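Side-chain contacts in hypothetical protein ST0148 (Sulfolobus tokodaii, PDB 2PD2), which is of unknown function but belongs to the DsrE/DsrF-like family, whose better-known members take part in sulfur metabolism: residues 49-52 with 53-57; 41-45 with 46-50; 19-22 with 23-27. All coordinates share one frame; numbering follows the deposited sequence.

How the contacts relate
Contact 1 (49-52 with 53-57) and contact 2 (41-45 with 46-50) are neighbours, with centres 8 Å apart. They share Asp49 and Thr50, where the loop of contact 2 runs into the helix of contact 1. Arg51 NH1 lies 3.0 Å from Lys46 O, a probable hydrogen bond back to that loop. Contact 3 (19-22 with 23-27) comes earlier in the chain, on helix 13-26. Its centre is 15 Å from that of contact 1, and Leu57 CD2 packs 3.8 Å from Ile21 CG1. Contacts 2 and 3 do not touch; their nearest atoms are about 9 Å apart. Contact 3 also faces a second subunit.

Contact 1 of 3, residues 49-52 with 53-57; sequences DTRS and IIEDL
The guanidinium of Arg51 receives Glu55 OE2 at its edge, close to its own plane. The carboxylate is met differently: Arg51 NE comes from above its plane, and the two flat groups are turned 73° apart. The bond from Arg51 NE to Glu55 OE2 is 3.1 Å long and fairly straight, at 161°. It is a salt bridge made through a single N-H, not a side-on pair of bonds. Arg51 CG stands anti to the backbone N (chi1 176°), and the chain then runs extended to NE. Glu55 starts beside its own backbone N and is extended beyond CG, which brings the carboxylate across the Arg51 chain. Arg51 CG lies 3.6 Å from Glu55 CD, the carboxylate carbon, so the Arg51 chain passes close against the acid group. Arg51 NH1 has another partner, the carbonyl of Lys46. A leucine in place of Glu55 would probably leave Arg51 NE without its charged mate and the guanidinium held mainly through NH1.

Thr50 and Ile54 meet on another side of the helix. Ile54 CG1 is 3.5 Å from Thr50 O. That carbonyl accepts Ile54 N at 3.0 Å and, weakly, Ile53 N. Arg51 O accepts Glu55 N at 2.8 Å. Asp56 N bonds to Ser52 O at 3.1 Å, and the Asp56 carboxylate pairs with Lys60.

Thr50 occupies the N-cap position, although its side chain makes no capping bond. The arrangement is an i to i+4 salt bridge on the first turns of helix 51-59, the helix of a beta-alpha-beta unit between strands 31-36 and 63-67.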
loop_
_atom_site.group_PDB
_atom_site.type_symbol
_atom_site.label_atom_id
_atom_site.label_comp_id
_atom_site.label_asym_id
_atom_site.label_seq_id
_atom_site.Cartn_x
_atom_site.Cartn_y
_atom_site.Cartn_z
ATOM N N ASP A 49 22.611 5.098 3.500
ATOM C CA ASP A 49 22.874 5.837 2.272
ATOM C C ASP A 49 21.866 6.968 2.061
ATOM O O ASP A 49 22.127 7.903 1.307
ATOM C CB ASP A 49 22.853 4.899 1.056
ATOM C CG ASP A 49 24.001 3.903 1.063
ATOM O OD1 ASP A 49 25.113 4.278 1.491
ATOM O OD2 ASP A 49 23.802 2.750 0.631
ATOM N N THR A 50 20.714 6.890 2.719
ATOM C CA THR A 50 19.708 7.939 2.569
ATOM C C THR A 50 19.678 8.908 3.752
ATOM O O THR A 50 18.756 9.717 3.872
ATOM C CB THR A 50 18.284 7.349 2.392
ATOM O OG1 THR A 50 18.040 6.373 3.411
ATOM C CG2 THR A 50 18.123 6.716 1.011
ATOM N N ARG A 51 20.687 8.839 4.616
ATOM C CA ARG A 51 20.724 9.717 5.781
ATOM C C ARG A 51 20.529 11.199 5.459
ATOM O O ARG A 51 19.718 11.876 6.099
ATOM C CB ARG A 51 22.032 9.534 6.563
ATOM C CG ARG A 51 22.159 10.502 7.737
ATOM C CD ARG A 51 23.246 10.104 8.728
ATOM N NE ARG A 51 23.332 11.061 9.832
ATOM C CZ ARG A 51 24.093 10.893 10.910
ATOM N NH1 ARG A 51 24.833 9.803 11.037
ATOM N NH2 ARG A 51 24.122 11.823 11.857
ATOM N N SER A 52 21.256 11.706 4.471
ATOM C CA SER A 52 21.141 13.118 4.116
ATOM C C SER A 52 19.727 13.494 3.685
ATOM O O SER A 52 19.260 14.602 3.952
ATOM C CB SER A 52 22.146 13.475 3.015
ATOM O OG SER A 52 21.881 12.757 1.825
ATOM N N ILE A 53 19.037 12.573 3.022
ATOM C CA ILE A 53 17.676 12.850 2.589
ATOM C C ILE A 53 16.751 12.878 3.812
ATOM O O ILE A 53 15.891 13.752 3.935
ATOM C CB ILE A 53 17.195 11.786 1.582
ATOM C CG1 ILE A 53 18.100 11.812 0.343
ATOM C CG2 ILE A 53 15.749 12.048 1.201
ATOM C CD1 ILE A 53 17.744 10.787 -0.723
ATOM N N ILE A 54 16.931 11.921 4.715
ATOM C CA ILE A 54 16.127 11.860 5.932
ATOM C C ILE A 54 16.325 13.133 6.761
ATOM O O ILE A 54 15.370 13.703 7.290
ATOM C CB ILE A 54 16.521 10.633 6.771
ATOM C CG1 ILE A 54 16.049 9.364 6.058
ATOM C CG2 ILE A 54 15.920 10.723 8.174
ATOM C CD1 ILE A 54 16.572 8.102 6.674
ATOM N N GLU A 55 17.575 13.575 6.862
ATOM C CA GLU A 55 17.899 14.779 7.615
ATOM C C GLU A 55 17.240 15.999 6.982
ATOM O O GLU A 55 16.812 16.918 7.683
ATOM C CB GLU A 55 19.418 14.960 7.677
ATOM C CG GLU A 55 20.129 13.826 8.394
ATOM C CD GLU A 55 21.637 13.997 8.407
ATOM O OE1 GLU A 55 22.219 14.223 7.325
ATOM O OE2 GLU A 55 22.237 13.898 9.495
ATOM N N ASP A 56 17.149 16.005 5.656
ATOM C CA ASP A 56 16.510 17.111 4.949
ATOM C C ASP A 56 15.005 17.139 5.256
ATOM O O ASP A 56 14.423 18.209 5.437
ATOM C CB ASP A 56 16.736 16.980 3.440
ATOM C CG ASP A 56 16.064 18.089 2.649
ATOM O OD1 ASP A 56 16.351 19.280 2.912
ATOM O OD2 ASP A 56 15.251 17.769 1.759
ATOM N N LEU A 57 14.380 15.965 5.315
ATOM C CA LEU A 57 12.952 15.884 5.620
ATOM C C LEU A 57 12.720 16.414 7.037
ATOM O O LEU A 57 11.736 17.108 7.305
ATOM C CB LEU A 57 12.458 14.434 5.521
ATOM C CG LEU A 57 12.519 13.765 4.139
ATOM C CD1 LEU A 57 11.980 12.346 4.229
ATOM C CD2 LEU A 57 11.709 14.570 3.132
#

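Contact 2 of 3, residues 41-45 with 46-50; sequences IKALL and KDSDT
Ser48 turns its side chain toward the end of the 3-10 segment, where it meets the carbonyls of Ala43 and Leu45. Its CB comes first, 3.0 Å from Leu45 O and 3.2 Å from Ala43 O. OG stands anti to the backbone N (chi1 167°), which carries the hydroxyl on to Ala43. There Ser48 OG donates to Ala43 O at 2.8 Å, from above the carbonyl plane. Ser48 OG also accepts from Thr50 N at 3.1 Å, with an angle of 152° at the hydrogen. This second bond closes an ST turn, from the Ser48 hydroxyl to the backbone N two residues on. One hydroxyl therefore gives a bond to the residues before the turn and takes one from the residues after it. The two bonds limit its rotation.

The backbone of Ser48 takes part as well. Its N donates to Leu45 O at 3.0 Å and closes a type I beta turn from Leu45 to Ser48. This donor also stands well above the carbonyl plane. Asp47 lies within that turn and folds its carboxylate back, with OD1 3.5 Å from Leu45 CB. Ala43 CB packs 3.8 Å from Thr50 OG1.

The Lys46 chain extends outward from the turn, and its NZ bonds to the carbonyl of Asp79. Backbone bonds from Leu44 to Ile82 and from Lys46 to Gln80 tie both segments to a later loop. Leu45 packs on Leu76 and Gln80 of the loops that follow helix 68-73. Ala43 and Thr50 rest on Val13 of helix 13-26. The whole turn lies in the connection from strand 31-36 to helix 51-59.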
loop_
_atom_site.group_PDB
_atom_site.type_symbol
_atom_site.label_atom_id
_atom_site.label_comp_id
_atom_site.label_asym_id
_atom_site.label_seq_id
_atom_site.Cartn_x
_atom_site.Cartn_y
_atom_site.Cartn_z
ATOM N N ILE A 41 13.271 -0.041 8.109
ATOM C CA ILE A 41 13.855 0.574 9.302
ATOM C C ILE A 41 15.365 0.797 9.127
ATOM O O ILE A 41 15.944 1.715 9.714
ATOM C CB ILE A 41 13.624 -0.308 10.563
ATOM C CG1 ILE A 41 14.022 0.455 11.826
ATOM C CG2 ILE A 41 14.452 -1.588 10.469
ATOM C CD1 ILE A 41 13.117 1.631 12.136
ATOM N N LYS A 42 15.999 -0.037 8.310
ATOM C CA LYS A 42 17.435 0.080 8.098
ATOM C C LYS A 42 17.835 1.423 7.505
ATOM O O LYS A 42 18.984 1.846 7.632
ATOM C CB LYS A 42 17.935 -1.060 7.210
ATOM C CG LYS A 42 17.849 -2.424 7.879
ATOM C CD LYS A 42 18.406 -3.528 6.996
ATOM C CE LYS A 42 17.552 -3.758 5.761
ATOM N NZ LYS A 42 18.152 -4.815 4.888
ATOM N N ALA A 43 16.886 2.104 6.872
ATOM C CA ALA A 43 17.181 3.395 6.281
ATOM C C ALA A 43 17.434 4.453 7.347
ATOM O O ALA A 43 17.961 5.521 7.041
ATOM C CB ALA A 43 16.037 3.839 5.362
ATOM N N LEU A 44 17.069 4.167 8.596
ATOM C CA LEU A 44 17.280 5.137 9.672
ATOM C C LEU A 44 18.611 4.950 10.402
ATOM O O LEU A 44 18.860 5.589 11.423
ATOM C CB LEU A 44 16.125 5.082 10.688
ATOM C CG LEU A 44 14.723 5.317 10.120
ATOM C CD1 LEU A 44 13.705 5.315 11.245
ATOM C CD2 LEU A 44 14.685 6.638 9.371
ATOM N N LEU A 45 19.460 4.070 9.888
ATOM C CA LEU A 45 20.762 3.840 10.503
ATOM C C LEU A 45 21.671 5.045 10.257
ATOM O O LEU A 45 21.534 5.739 9.250
ATOM C CB LEU A 45 21.397 2.571 9.931
ATOM C CG LEU A 45 20.815 1.270 10.490
ATOM C CD1 LEU A 45 21.270 0.080 9.669
ATOM C CD2 LEU A 45 21.246 1.123 11.938
ATOM N N LYS A 46 22.596 5.294 11.180
ATOM C CA LYS A 46 23.513 6.424 11.048
ATOM C C LYS A 46 24.388 6.374 9.798
ATOM O O LYS A 46 24.776 7.416 9.268
ATOM C CB LYS A 46 24.408 6.524 12.287
ATOM C CG LYS A 46 23.738 7.176 13.485
ATOM C CD LYS A 46 24.633 7.114 14.713
ATOM C CE LYS A 46 24.020 7.863 15.881
ATOM N NZ LYS A 46 24.871 7.790 17.103
ATOM N N ASP A 47 24.705 5.172 9.328
ATOM C CA ASP A 47 25.541 5.029 8.143
ATOM C C ASP A 47 24.700 4.761 6.893
ATOM O O ASP A 47 25.221 4.365 5.848
ATOM C CB ASP A 47 26.567 3.908 8.360
ATOM C CG ASP A 47 25.922 2.547 8.523
ATOM O OD1 ASP A 47 24.850 2.463 9.160
ATOM O OD2 ASP A 47 26.492 1.555 8.024
ATOM N N SER A 48 23.395 4.995 7.012
ATOM C CA SER A 48 22.455 4.803 5.908
ATOM C C SER A 48 22.780 5.665 4.691
ATOM O O SER A 48 23.160 6.825 4.826
ATOM C CB SER A 48 21.031 5.133 6.369
ATOM O OG SER A 48 20.161 5.240 5.255
ATOM N N ASP A 49 22.611 5.098 3.500
ATOM C CA ASP A 49 22.874 5.837 2.272
ATOM C C ASP A 49 21.866 6.968 2.061
ATOM O O ASP A 49 22.127 7.903 1.307
ATOM C CB ASP A 49 22.853 4.899 1.056
ATOM C CG ASP A 49 24.001 3.903 1.063
ATOM O OD1 ASP A 49 25.113 4.278 1.491
ATOM O OD2 ASP A 49 23.802 2.750 0.631
ATOM N N THR A 50 20.714 6.890 2.719
ATOM C CA THR A 50 19.708 7.939 2.569
ATOM C C THR A 50 19.678 8.908 3.752
ATOM O O THR A 50 18.756 9.717 3.872
ATOM C CB THR A 50 18.284 7.349 2.392
ATOM O OG1 THR A 50 18.040 6.373 3.411
ATOM C CG2 THR A 50 18.123 6.716 1.011
#

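Contact 3 of 3, residues 19-22 with 23-27; sequences SVIN and LYNDI
Ser19 meets 23-27 through its carbonyl, which accepts Leu23 N at 2.9 Å. Its hydroxyl bonds instead to Gln15 O and to Gln38 of the second subunit. Val20 O takes Tyr24 N at 2.9 Å in a nearly straight bond of 176°. The Val20 side chain points away, onto Val5 and Leu57.

Ile21 and Asn25 lie side by side and point the same way. Asn25 CG lies beside its own backbone N (chi1 -71°), which lays the amide back near Ile21 O and alongside Ile21 CG2. Ile21 CG2 is 3.6 Å from Asn25 ND2, while Ile21 O accepts Asn25 N at 3.0 Å. Ile21 O also lies near the plane of the Tyr24 ring, at its edge.

Asn22 and Asn25 are joined through a water. The water donates to Asn22 OD1 at 2.7 Å and accepts from Asn25 ND2 at 3.1 Å. Asp26 N bonds weakly to Asn22 O and also bonds to Leu23 O, near the end of helix 13-26. Asp26 turns its carboxylate to Arg97 and Thr89 of the second subunit. The chemistry thus implies a divided helix: a water-bridged amide pair on one side, apolar packing on another, and a charged link between subunits.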
loop_
_atom_site.group_PDB
_atom_site.type_symbol
_atom_site.label_atom_id
_atom_site.label_comp_id
_atom_site.label_asym_id
_atom_site.label_seq_id
_atom_site.Cartn_x
_atom_site.Cartn_y
_atom_site.Cartn_z
ATOM N N SER A 19 9.299 10.429 -3.151
ATOM C CA SER A 19 7.856 10.629 -3.201
ATOM C C SER A 19 7.396 11.516 -2.045
ATOM O O SER A 19 6.494 12.337 -2.205
ATOM C CB SER A 19 7.131 9.284 -3.163
ATOM O OG SER A 19 7.267 8.601 -4.398
ATOM N N VAL A 20 8.008 11.355 -0.877
ATOM C CA VAL A 20 7.651 12.193 0.265
ATOM C C VAL A 20 8.052 13.637 -0.045
ATOM O O VAL A 20 7.324 14.580 0.273
ATOM C CB VAL A 20 8.353 11.720 1.554
ATOM C CG1 VAL A 20 8.088 12.712 2.682
ATOM C CG2 VAL A 20 7.823 10.343 1.951
ATOM N N ILE A 21 9.211 13.812 -0.670
ATOM C CA ILE A 21 9.660 15.149 -1.046
ATOM C C ILE A 21 8.622 15.730 -2.016
ATOM O O ILE A 21 8.258 16.901 -1.923
ATOM C CB ILE A 21 11.047 15.099 -1.728
ATOM C CG1 ILE A 21 12.117 14.758 -0.689
ATOM C CG2 ILE A 21 11.366 16.440 -2.382
ATOM C CD1 ILE A 21 13.503 14.558 -1.281
ATOM N N ASN A 22 8.142 14.901 -2.939
ATOM C CA ASN A 22 7.136 15.347 -3.902
ATOM C C ASN A 22 5.859 15.774 -3.179
ATOM O O ASN A 22 5.253 16.783 -3.530
ATOM C CB ASN A 22 6.820 14.240 -4.923
ATOM C CG ASN A 22 7.946 14.035 -5.940
ATOM O OD1 ASN A 22 8.794 14.910 -6.127
ATOM N ND2 ASN A 22 7.945 12.881 -6.611
ATOM N N LEU A 23 5.453 15.001 -2.175
ATOM C CA LEU A 23 4.257 15.318 -1.396
ATOM C C LEU A 23 4.425 16.696 -0.763
ATOM O O LEU A 23 3.573 17.573 -0.907
ATOM C CB LEU A 23 4.050 14.276 -0.288
ATOM C CG LEU A 23 2.848 14.509 0.633
ATOM C CD1 LEU A 23 1.572 14.476 -0.193
ATOM C CD2 LEU A 23 2.802 13.443 1.719
ATOM N N TYR A 24 5.536 16.864 -0.051
ATOM C CA TYR A 24 5.861 18.123 0.615
ATOM C C TYR A 24 5.762 19.306 -0.345
ATOM O O TYR A 24 5.151 20.329 -0.031
ATOM C CB TYR A 24 7.282 18.053 1.181
ATOM C CG TYR A 24 7.781 19.355 1.769
ATOM C CD1 TYR A 24 7.483 19.710 3.085
ATOM C CD2 TYR A 24 8.552 20.234 1.006
ATOM C CE1 TYR A 24 7.940 20.905 3.628
ATOM C CE2 TYR A 24 9.014 21.430 1.539
ATOM C CZ TYR A 24 8.704 21.760 2.849
ATOM O OH TYR A 24 9.156 22.945 3.373
ATOM N N ASN A 25 6.371 19.166 -1.516
ATOM C CA ASN A 25 6.344 20.239 -2.506
ATOM C C ASN A 25 4.973 20.485 -3.118
ATOM O O ASN A 25 4.693 21.590 -3.585
ATOM C CB ASN A 25 7.330 19.952 -3.645
ATOM C CG ASN A 25 8.772 20.085 -3.212
ATOM O OD1 ASN A 25 9.106 20.944 -2.399
ATOM N ND2 ASN A 25 9.638 19.248 -3.769
ATOM N N ASP A 26 4.114 19.469 -3.105
ATOM C CA ASP A 26 2.805 19.598 -3.727
ATOM C C ASP A 26 1.654 20.048 -2.839
ATOM O O ASP A 26 0.718 20.686 -3.319
ATOM C CB ASP A 26 2.430 18.277 -4.402
ATOM C CG ASP A 26 1.311 18.441 -5.413
ATOM O OD1 ASP A 26 1.495 19.222 -6.371
ATOM O OD2 ASP A 26 0.253 17.798 -5.253
ATOM N N ILE A 27 1.710 19.721 -1.554
ATOM C CA ILE A 27 0.637 20.100 -0.645
ATOM C C ILE A 27 1.071 21.180 0.335
ATOM O O ILE A 27 1.844 20.927 1.256
ATOM C CB ILE A 27 0.109 18.871 0.134
ATOM C CG1 ILE A 27 -0.441 17.837 -0.860
ATOM C CG2 ILE A 27 -1.003 19.293 1.085
ATOM C CD1 ILE A 27 -1.071 16.624 -0.211
HETATM O O HOH W 1 8.598 17.585 -6.147
#